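Local coordinates for protein glutathione S-transferase (Bombyx mori, PDB 4E8H) that binds glutathione and probably catalyses its transfer to electrophilic compounds, working as a homodimer, at residues 53-58 and 67-72. Numbering follows the deposited sequence.
Sequences NPQHTI and ILWESR. With GSH (glutathione), chain F.
Trp69 lays one face of its indole against the side-chain amide of Asn53, and this stack is the heart of the contact. Its CB points toward the 53-58 loop. CG sits between the backbone N and the carbonyl carbon (chi1 59°), which sets the ring face on to the Asn53 amide. From the root outward, CB and CG of Trp69 pack against Asn53 ND2. Trp69 CD1 comes to 3.7 Å from Thr57 OG1. Trp69 NE1 gives a hydrogen bond of 3.0 Å to Gln55 OE1, bent to 145° and reaching the oxygen from above its carbonyl plane. At the ring fusion, Trp69 CE2 is 3.3 Å from Asn53 OD1, which CD2 also touches. Trp69 CE3 packs against Asn53 CG (3.6 Å). CZ2 and CZ3 lie round Asn53 OD1, which sits over the ring centre. At the far end Trp69 CH2 meets Pro54 CD at 3.9 Å. The amide and indole planes are 19° apart.

Asn53 OD1 also accepts from Gln55 N, an Asx turn, and Asn53 ND2 binds both Thr57 OG1 and Thr60 OG1. The amide is thus fixed in rotation. With an alanine at Trp69, Gln55 OE1 would probably lose its indole donor and the Asn53 amide the ring it stacks on.

Gln55 OE1 accepts a second hydrogen bond, from a water that also donates to Glu70 OE2. Glu70 OE1 accepts from GSH N1. Ser71 N reaches GSH O12 at 2.8 Å. Across the pocket, Ile58 N and O pair with the cysteinyl part of glutathione in antiparallel fashion. Together the segments form much of the glutathione site of the thioredoxin-like N-terminal domain, with Ser71 starting the helix that receives the alpha-carboxylate of the gamma-glutamyl residue.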
loop_
_atom_site.group_PDB
_atom_site.type_symbol
_atom_site.label_atom_id
_atom_site.label_comp_id
_atom_site.label_asym_id
_atom_site.label_seq_id
_atom_site.Cartn_x
_atom_site.Cartn_y
_atom_site.Cartn_z
ATOM N N ASN B 53 -4.024 -4.578 18.696
ATOM C CA ASN B 53 -3.444 -3.807 17.599
ATOM C C ASN B 53 -2.612 -2.655 18.162
ATOM O O ASN B 53 -3.168 -1.616 18.535
ATOM C CB ASN B 53 -4.563 -3.292 16.674
ATOM C CG ASN B 53 -4.048 -2.433 15.516
ATOM O OD1 ASN B 53 -2.854 -2.163 15.390
ATOM N ND2 ASN B 53 -4.969 -2.000 14.662
ATOM N N PRO B 54 -1.276 -2.836 18.235
ATOM C CA PRO B 54 -0.398 -1.796 18.789
ATOM C C PRO B 54 -0.431 -0.474 18.017
ATOM O O PRO B 54 -0.079 0.570 18.572
ATOM C CB PRO B 54 0.999 -2.427 18.721
ATOM C CG PRO B 54 0.877 -3.568 17.764
ATOM C CD PRO B 54 -0.527 -4.060 17.900
ATOM N N GLN B 55 -0.862 -0.523 16.757
ATOM C CA GLN B 55 -0.995 0.683 15.940
ATOM C C GLN B 55 -2.313 1.423 16.223
ATOM O O GLN B 55 -2.522 2.533 15.729
ATOM C CB GLN B 55 -0.857 0.342 14.449
ATOM C CG GLN B 55 -0.269 1.472 13.607
ATOM C CD GLN B 55 -0.021 1.086 12.154
ATOM O OE1 GLN B 55 0.151 -0.090 11.824
ATOM N NE2 GLN B 55 0.004 2.084 11.280
ATOM N N HIS B 56 -3.181 0.808 17.030
ATOM C CA HIS B 56 -4.470 1.393 17.441
ATOM C C HIS B 56 -5.221 2.097 16.303
ATOM O O HIS B 56 -5.564 3.280 16.393
ATOM C CB HIS B 56 -4.307 2.306 18.671
ATOM C CG HIS B 56 -3.257 3.362 18.514
ATOM N ND1 HIS B 56 -3.485 4.545 17.848
ATOM C CD2 HIS B 56 -1.972 3.410 18.938
ATOM C CE1 HIS B 56 -2.385 5.277 17.865
ATOM N NE2 HIS B 56 -1.452 4.611 18.522
ATOM N N THR B 57 -5.461 1.349 15.231
ATOM C CA THR B 57 -6.216 1.842 14.088
ATOM C C THR B 57 -7.532 1.090 13.938
ATOM O O THR B 57 -7.697 -0.017 14.459
ATOM C CB THR B 57 -5.437 1.669 12.762
ATOM O OG1 THR B 57 -4.988 0.310 12.643
ATOM C CG2 THR B 57 -4.238 2.613 12.699
ATOM N N ILE B 58 -8.466 1.719 13.233
ATOM C CA ILE B 58 -9.620 1.033 12.669
ATOM C C ILE B 58 -9.536 1.162 11.141
ATOM O O ILE B 58 -9.076 2.189 10.635
ATOM C CB ILE B 58 -10.969 1.584 13.212
ATOM C CG1 ILE B 58 -11.076 3.101 13.000
ATOM C CG2 ILE B 58 -11.139 1.220 14.689
ATOM C CD1 ILE B 58 -12.493 3.647 13.078
ATOM N N ILE B 67 -5.882 -11.758 14.196
ATOM C CA ILE B 67 -5.992 -10.302 14.136
ATOM C C ILE B 67 -5.299 -9.749 12.893
ATOM O O ILE B 67 -4.191 -10.167 12.553
ATOM C CB ILE B 67 -5.379 -9.627 15.398
ATOM C CG1 ILE B 67 -5.836 -10.325 16.691
ATOM C CG2 ILE B 67 -5.682 -8.124 15.419
ATOM C CD1 ILE B 67 -7.347 -10.284 16.969
ATOM N N LEU B 68 -5.962 -8.807 12.224
ATOM C CA LEU B 68 -5.384 -8.116 11.075
ATOM C C LEU B 68 -5.895 -6.679 10.992
ATOM O O LEU B 68 -7.071 -6.414 11.256
ATOM C CB LEU B 68 -5.717 -8.874 9.783
ATOM C CG LEU B 68 -5.096 -8.462 8.444
ATOM C CD1 LEU B 68 -3.586 -8.690 8.424
ATOM C CD2 LEU B 68 -5.764 -9.227 7.313
ATOM N N TRP B 69 -5.005 -5.755 10.639
ATOM C CA TRP B 69 -5.409 -4.392 10.298
ATOM C C TRP B 69 -4.816 -3.981 8.938
ATOM O O TRP B 69 -4.152 -4.788 8.284
ATOM C CB TRP B 69 -5.105 -3.399 11.437
ATOM C CG TRP B 69 -3.666 -3.316 11.823
ATOM C CD1 TRP B 69 -2.762 -2.390 11.394
ATOM C CD2 TRP B 69 -2.959 -4.181 12.724
ATOM N NE1 TRP B 69 -1.535 -2.625 11.963
ATOM C CE2 TRP B 69 -1.625 -3.719 12.782
ATOM C CE3 TRP B 69 -3.319 -5.305 13.482
ATOM C CZ2 TRP B 69 -0.647 -4.339 13.570
ATOM C CZ3 TRP B 69 -2.344 -5.924 14.267
ATOM C CH2 TRP B 69 -1.022 -5.436 14.302
ATOM N N GLU B 70 -5.068 -2.736 8.530
ATOM C CA GLU B 70 -4.891 -2.266 7.141
ATOM C C GLU B 70 -6.013 -2.801 6.259
ATOM O O GLU B 70 -6.075 -4.000 5.970
ATOM C CB GLU B 70 -3.513 -2.613 6.550
ATOM C CG GLU B 70 -2.343 -1.833 7.144
ATOM C CD GLU B 70 -2.306 -0.358 6.752
ATOM O OE1 GLU B 70 -3.034 0.061 5.822
ATOM O OE2 GLU B 70 -1.527 0.386 7.385
ATOM N N SER B 71 -6.894 -1.896 5.834
ATOM C CA SER B 71 -8.085 -2.254 5.061
ATOM C C SER B 71 -7.793 -3.111 3.832
ATOM O O SER B 71 -8.516 -4.071 3.562
ATOM C CB SER B 71 -8.852 -0.997 4.641
ATOM O OG SER B 71 -8.013 -0.105 3.924
ATOM N N ARG B 72 -6.736 -2.769 3.100
ATOM C CA ARG B 72 -6.436 -3.440 1.835
ATOM C C ARG B 72 -5.855 -4.849 2.026
ATOM O O ARG B 72 -6.065 -5.727 1.184
ATOM C CB ARG B 72 -5.562 -2.549 0.939
ATOM C CG ARG B 72 -6.277 -1.257 0.499
ATOM C CD ARG B 72 -5.308 -0.168 0.029
ATOM N NE ARG B 72 -5.952 1.145 -0.068
ATOM C CZ ARG B 72 -6.123 1.984 0.954
ATOM N NH1 ARG B 72 -5.702 1.664 2.171
ATOM N NH2 ARG B 72 -6.718 3.152 0.756
HETATM N N1 GSH F . -4.123 2.675 6.097
HETATM C CA1 GSH F . -5.098 2.300 7.107
HETATM C C1 GSH F . -6.091 1.347 6.504
HETATM O O11 GSH F . -6.268 1.316 5.267
HETATM O O12 GSH F . -6.749 0.570 7.231
HETATM C CB1 GSH F . -5.812 3.547 7.625
HETATM C CG1 GSH F . -6.336 3.333 9.044
HETATM C CD1 GSH F . -6.586 4.652 9.744
HETATM O OE1 GSH F . -5.641 5.696 9.665
HETATM N N2 GSH F . -7.724 4.767 10.428
HETATM C CA2 GSH F . -8.026 5.943 11.225
HETATM C C2 GSH F . -7.644 5.721 12.657
HETATM O O2 GSH F . -7.732 4.419 13.187
HETATM C CB2 GSH F . -9.516 6.254 11.137
HETATM S SG2 GSH F . -10.041 6.711 9.465
HETATM N N3 GSH F . -7.237 6.775 13.367
HETATM C CA3 GSH F . -7.000 6.706 14.802
HETATM C C3 GSH F . -5.571 6.339 15.138
HETATM O O31 GSH F . -4.805 5.896 14.254
HETATM O O32 GSH F . -5.133 6.472 16.304
HETATM O O HOH W 1 -0.048 -0.973 9.268
HETATM O O HOH W 2 -6.514 -0.611 9.668
#